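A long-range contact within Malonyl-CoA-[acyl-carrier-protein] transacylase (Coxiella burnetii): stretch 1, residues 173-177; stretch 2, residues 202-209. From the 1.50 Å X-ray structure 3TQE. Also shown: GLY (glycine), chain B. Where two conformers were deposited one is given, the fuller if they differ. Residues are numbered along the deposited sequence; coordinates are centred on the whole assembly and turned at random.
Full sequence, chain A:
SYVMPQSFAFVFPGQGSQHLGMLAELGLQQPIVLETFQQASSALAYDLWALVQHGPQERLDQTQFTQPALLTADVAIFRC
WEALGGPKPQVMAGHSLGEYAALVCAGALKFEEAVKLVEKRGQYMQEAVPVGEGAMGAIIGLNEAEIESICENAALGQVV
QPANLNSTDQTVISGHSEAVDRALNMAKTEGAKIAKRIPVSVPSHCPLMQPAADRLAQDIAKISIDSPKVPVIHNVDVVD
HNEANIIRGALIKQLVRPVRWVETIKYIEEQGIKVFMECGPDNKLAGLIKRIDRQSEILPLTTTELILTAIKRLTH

Stretch 1, residues 173-177: ISGHS
Stretch 2 202-209: VPSHCPLM

Stretch 1 enters the contact in a β-strand that begins earlier in the chain, extended at Ile173 (phi/psi -104/159°) and Ser174 (-145/151°). Ile173 points its CA-to-CB bond away from stretch 2 and makes no contact, its side chain in the p rotamer with chi2 t. The CA-to-CB bond of Ser174 points toward stretch 2, and its CA lies 5.0 Å from the CA of Pro203, the closest register between the two backbones. With chi1 at -172° (t), Ser174 OG donates a hydrogen bond to Ser204 O at 2.9 Å, the single hydrogen bond across the contact. The hydroxyl is tightly packed there: Ser174 OG is 2.9 Å from Pro203 C, 3.2 Å from Pro203 CB and 3.7 Å from Cys206 SG.

At Gly175 the chain turns a corner with phi/psi of 157/-153°, angles at which a CB would be jammed against the preceding carbonyl oxygen. Its backbone is covered by three residues, with Gly175 O 3.5 Å from Pro203 CB, Gly175 CA 4.0 Å from Cys206 SG and Gly175 C 3.6 Å from Leu208 CD1. Cys206 (chi1 80°, p) also accepts a hydrogen bond at SG from Leu208 N, 3.5 Å away, while the backbone N of Met209, a selenomethionine, donates a hydrogen bond to Cys206 O at 3.0 Å as the chain passes through the 3-10 segment 207-209.

His176 occupies the N-cap position before a helix. Its CA-to-CB bond points away, yet chi1 of -71° (m) and chi2 of 110° bring the imidazole back to Leu208. Leu208, whose CA-to-CB bond points toward stretch 1, with chi1 -62° (m) and chi2 -179° (t), sets CD1 over one ring face, 4.1 Å from the His176 ring centroid and 10° off the normal, a CH-pi contact; Leu208 CD2 lies 3.7 Å from His176 NE2. Ser177 (chi1 51°, p) begins the helix, beyond reach of stretch 2.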

ATOM      1  N   ILE A 173       8.434 -12.177  -2.976  1.00 13.83           N
ATOM      2  CA  ILE A 173       9.284 -12.653  -1.906  1.00 13.87           C
ATOM      3  C   ILE A 173      10.320 -11.602  -1.550  1.00 13.71           C
ATOM      4  O   ILE A 173      10.607 -10.707  -2.324  1.00 14.38           O
ATOM      5  CB  ILE A 173       9.954 -13.997  -2.267  1.00 14.05           C
ATOM      6  CG1 ILE A 173      10.918 -13.863  -3.453  1.00 14.18           C
ATOM      7  CG2 ILE A 173       8.860 -15.042  -2.526  1.00 15.53           C
ATOM      8  CD1 ILE A 173      11.823 -15.121  -3.694  1.00 15.35           C
ATOM      9  N   SER A 174      10.859 -11.720  -0.358  1.00 13.31           N
ATOM     10  CA  SER A 174      11.773 -10.759   0.188  0.50 13.10           C
ATOM     11  C   SER A 174      12.814 -11.459   1.036  1.00 13.28           C
ATOM     12  O   SER A 174      12.515 -12.476   1.638  1.00 14.34           O
ATOM     13  CB  SER A 174      10.968  -9.818   1.072  0.50 13.29           C
ATOM     14  OG  SER A 174      11.763  -8.754   1.476  0.50 15.26           O
ATOM     15  N   GLY A 175      14.000 -10.885   1.109  1.00 12.71           N
ATOM     16  CA  GLY A 175      15.014 -11.379   2.015  1.00 13.31           C
ATOM     17  C   GLY A 175      16.392 -10.974   1.563  1.00 13.27           C
ATOM     18  O   GLY A 175      16.587  -9.962   0.900  1.00 13.57           O
ATOM     19  N   HIS A 176      17.353 -11.782   1.940  1.00 13.16           N
ATOM     20  CA  HIS A 176      18.696 -11.546   1.483  1.00 13.38           C
ATOM     21  C   HIS A 176      18.792 -11.697  -0.012  1.00 13.48           C
ATOM     22  O   HIS A 176      18.163 -12.588  -0.583  1.00 13.44           O
ATOM     23  CB  HIS A 176      19.645 -12.528   2.122  1.00 14.10           C
ATOM     24  CG  HIS A 176      19.853 -12.272   3.568  1.00 14.89           C
ATOM     25  ND1 HIS A 176      19.375 -13.108   4.549  1.00 16.82           N
ATOM     26  CD2 HIS A 176      20.489 -11.258   4.200  1.00 17.28           C
ATOM     27  CE1 HIS A 176      19.715 -12.618   5.729  1.00 18.09           C
ATOM     28  NE2 HIS A 176      20.412 -11.510   5.541  1.00 18.11           N
ATOM     29  N   SER A 177      19.611 -10.865  -0.629  1.00 13.51           N
ATOM     30  CA  SER A 177      19.653 -10.808  -2.072  1.00 14.17           C
ATOM     31  C   SER A 177      20.018 -12.148  -2.684  1.00 13.58           C
ATOM     32  O   SER A 177      19.418 -12.565  -3.656  1.00 14.15           O
ATOM     33  CB  SER A 177      20.609  -9.747  -2.566  1.00 17.25           C
ATOM     34  OG  SER A 177      21.821  -9.887  -1.963  1.00 22.02           O
ATOM     35  N   VAL A 202      15.117  -2.596  -0.735  1.00 24.94           N
ATOM     36  CA  VAL A 202      14.704  -2.820   0.641  1.00 22.09           C
ATOM     37  C   VAL A 202      13.856  -4.060   0.740  1.00 20.23           C
ATOM     38  O   VAL A 202      12.824  -4.135   0.088  1.00 20.69           O
ATOM     39  CB  VAL A 202      13.876  -1.620   1.129  1.00 21.17           C
ATOM     40  CG1 VAL A 202      13.339  -1.874   2.537  1.00 21.74           C
ATOM     41  CG2 VAL A 202      14.739  -0.363   1.077  1.00 22.28           C
ATOM     42  N   PRO A 203      14.281  -5.051   1.532  1.00 17.56           N
ATOM     43  CA  PRO A 203      13.510  -6.281   1.627  1.00 17.95           C
ATOM     44  C   PRO A 203      12.413  -6.167   2.678  1.00 17.90           C
ATOM     45  O   PRO A 203      12.552  -6.576   3.816  1.00 18.82           O
ATOM     46  CB  PRO A 203      14.559  -7.303   2.034  1.00 18.32           C
ATOM     47  CG  PRO A 203      15.497  -6.517   2.897  1.00 17.94           C
ATOM     48  CD  PRO A 203      15.571  -5.153   2.244  1.00 17.72           C
ATOM     49  N   SER A 204      11.308  -5.606   2.253  1.00 17.12           N
ATOM     50  CA  SER A 204      10.227  -5.333   3.182  0.50 16.92           C
ATOM     51  C   SER A 204       9.432  -6.590   3.508  1.00 16.31           C
ATOM     52  O   SER A 204       9.520  -7.596   2.805  1.00 16.26           O
ATOM     53  CB  SER A 204       9.325  -4.235   2.618  0.50 17.20           C
ATOM     54  OG  SER A 204       8.837  -4.565   1.340  0.50 19.38           O
ATOM     55  N   HIS A 205       8.688  -6.527   4.606  1.00 15.77           N
ATOM     56  CA  HIS A 205       7.776  -7.572   5.007  1.00 16.28           C
ATOM     57  C   HIS A 205       8.450  -8.878   5.238  1.00 18.55           C
ATOM     58  O   HIS A 205       7.940  -9.905   4.837  1.00 20.18           O
ATOM     59  CB  HIS A 205       6.658  -7.703   3.980  1.00 16.66           C
ATOM     60  CG  HIS A 205       5.966  -6.419   3.778  1.00 15.92           C
ATOM     61  ND1 HIS A 205       5.292  -5.795   4.797  1.00 18.54           N
ATOM     62  CD2 HIS A 205       5.932  -5.570   2.728  1.00 19.16           C
ATOM     63  CE1 HIS A 205       4.839  -4.628   4.366  1.00 20.27           C
ATOM     64  NE2 HIS A 205       5.238  -4.461   3.123  1.00 21.35           N
ATOM     65  N   CYS A 206       9.589  -8.807   5.908  1.00 18.38           N
ATOM     66  CA  CYS A 206      10.299  -9.982   6.332  1.00 18.96           C
ATOM     67  C   CYS A 206      11.096  -9.630   7.552  1.00 18.07           C
ATOM     68  O   CYS A 206      11.207  -8.466   7.901  1.00 16.56           O
ATOM     69  CB  CYS A 206      11.176 -10.530   5.198  1.00 20.40           C
ATOM     70  SG  CYS A 206      12.742  -9.737   4.914  1.00 21.47           S
ATOM     71  N   PRO A 207      11.682 -10.622   8.214  1.00 18.42           N
ATOM     72  CA  PRO A 207      12.383 -10.340   9.455  1.00 18.28           C
ATOM     73  C   PRO A 207      13.590  -9.420   9.337  1.00 17.83           C
ATOM     74  O   PRO A 207      14.022  -8.857  10.338  1.00 17.77           O
ATOM     75  CB  PRO A 207      12.808 -11.736   9.914  1.00 20.10           C
ATOM     76  CG  PRO A 207      11.779 -12.601   9.380  1.00 20.66           C
ATOM     77  CD  PRO A 207      11.443 -12.064   8.053  1.00 18.94           C
ATOM     78  N   LEU A 208      14.112  -9.205   8.136  1.00 16.85           N
ATOM     79  CA  LEU A 208      15.181  -8.228   7.989  1.00 16.96           C
ATOM     80  C   LEU A 208      14.761  -6.811   8.321  1.00 16.25           C
ATOM     81  O   LEU A 208      15.602  -5.958   8.546  1.00 16.29           O
ATOM     82  CB  LEU A 208      15.761  -8.253   6.589  1.00 17.23           C
ATOM     83  CG  LEU A 208      16.391  -9.584   6.212  1.00 17.27           C
ATOM     84  CD1 LEU A 208      16.941  -9.451   4.821  1.00 19.06           C
ATOM     85  CD2 LEU A 208      17.478  -9.975   7.218  1.00 19.33           C
HETATM   86  N   MSE A 209      13.454  -6.563   8.360  1.00 14.05           N
HETATM   87  CA  MSE A 209      12.962  -5.265   8.742  1.00 14.25           C
HETATM   88  C   MSE A 209      12.870  -5.089  10.246  1.00 13.86           C
HETATM   89  O   MSE A 209      12.490  -4.020  10.706  1.00 14.27           O
HETATM   90  CB  MSE A 209      11.596  -5.034   8.125  1.00 14.12           C
HETATM   91  CG  MSE A 209      11.583  -4.782   6.669  1.00 16.89           C
HETATM   92 SE   MSE A 209      12.593  -3.221   6.073  1.00 18.12          SE
HETATM   93  CE  MSE A 209      14.182  -4.152   5.502  1.00 19.18           C
TER
HETATM   94  N   GLY B 314       6.358  -3.075   0.037  1.00 46.42           N
HETATM   95  CA  GLY B 314       6.338  -1.579   0.140  1.00 45.67           C
HETATM   96  C   GLY B 314       6.398  -1.086   1.574  1.00 45.14           C
HETATM   97  O   GLY B 314       6.004   0.045   1.927  1.00 43.80           O
HETATM   98  OXT GLY B 314       6.834  -1.831   2.436  1.00 44.96           O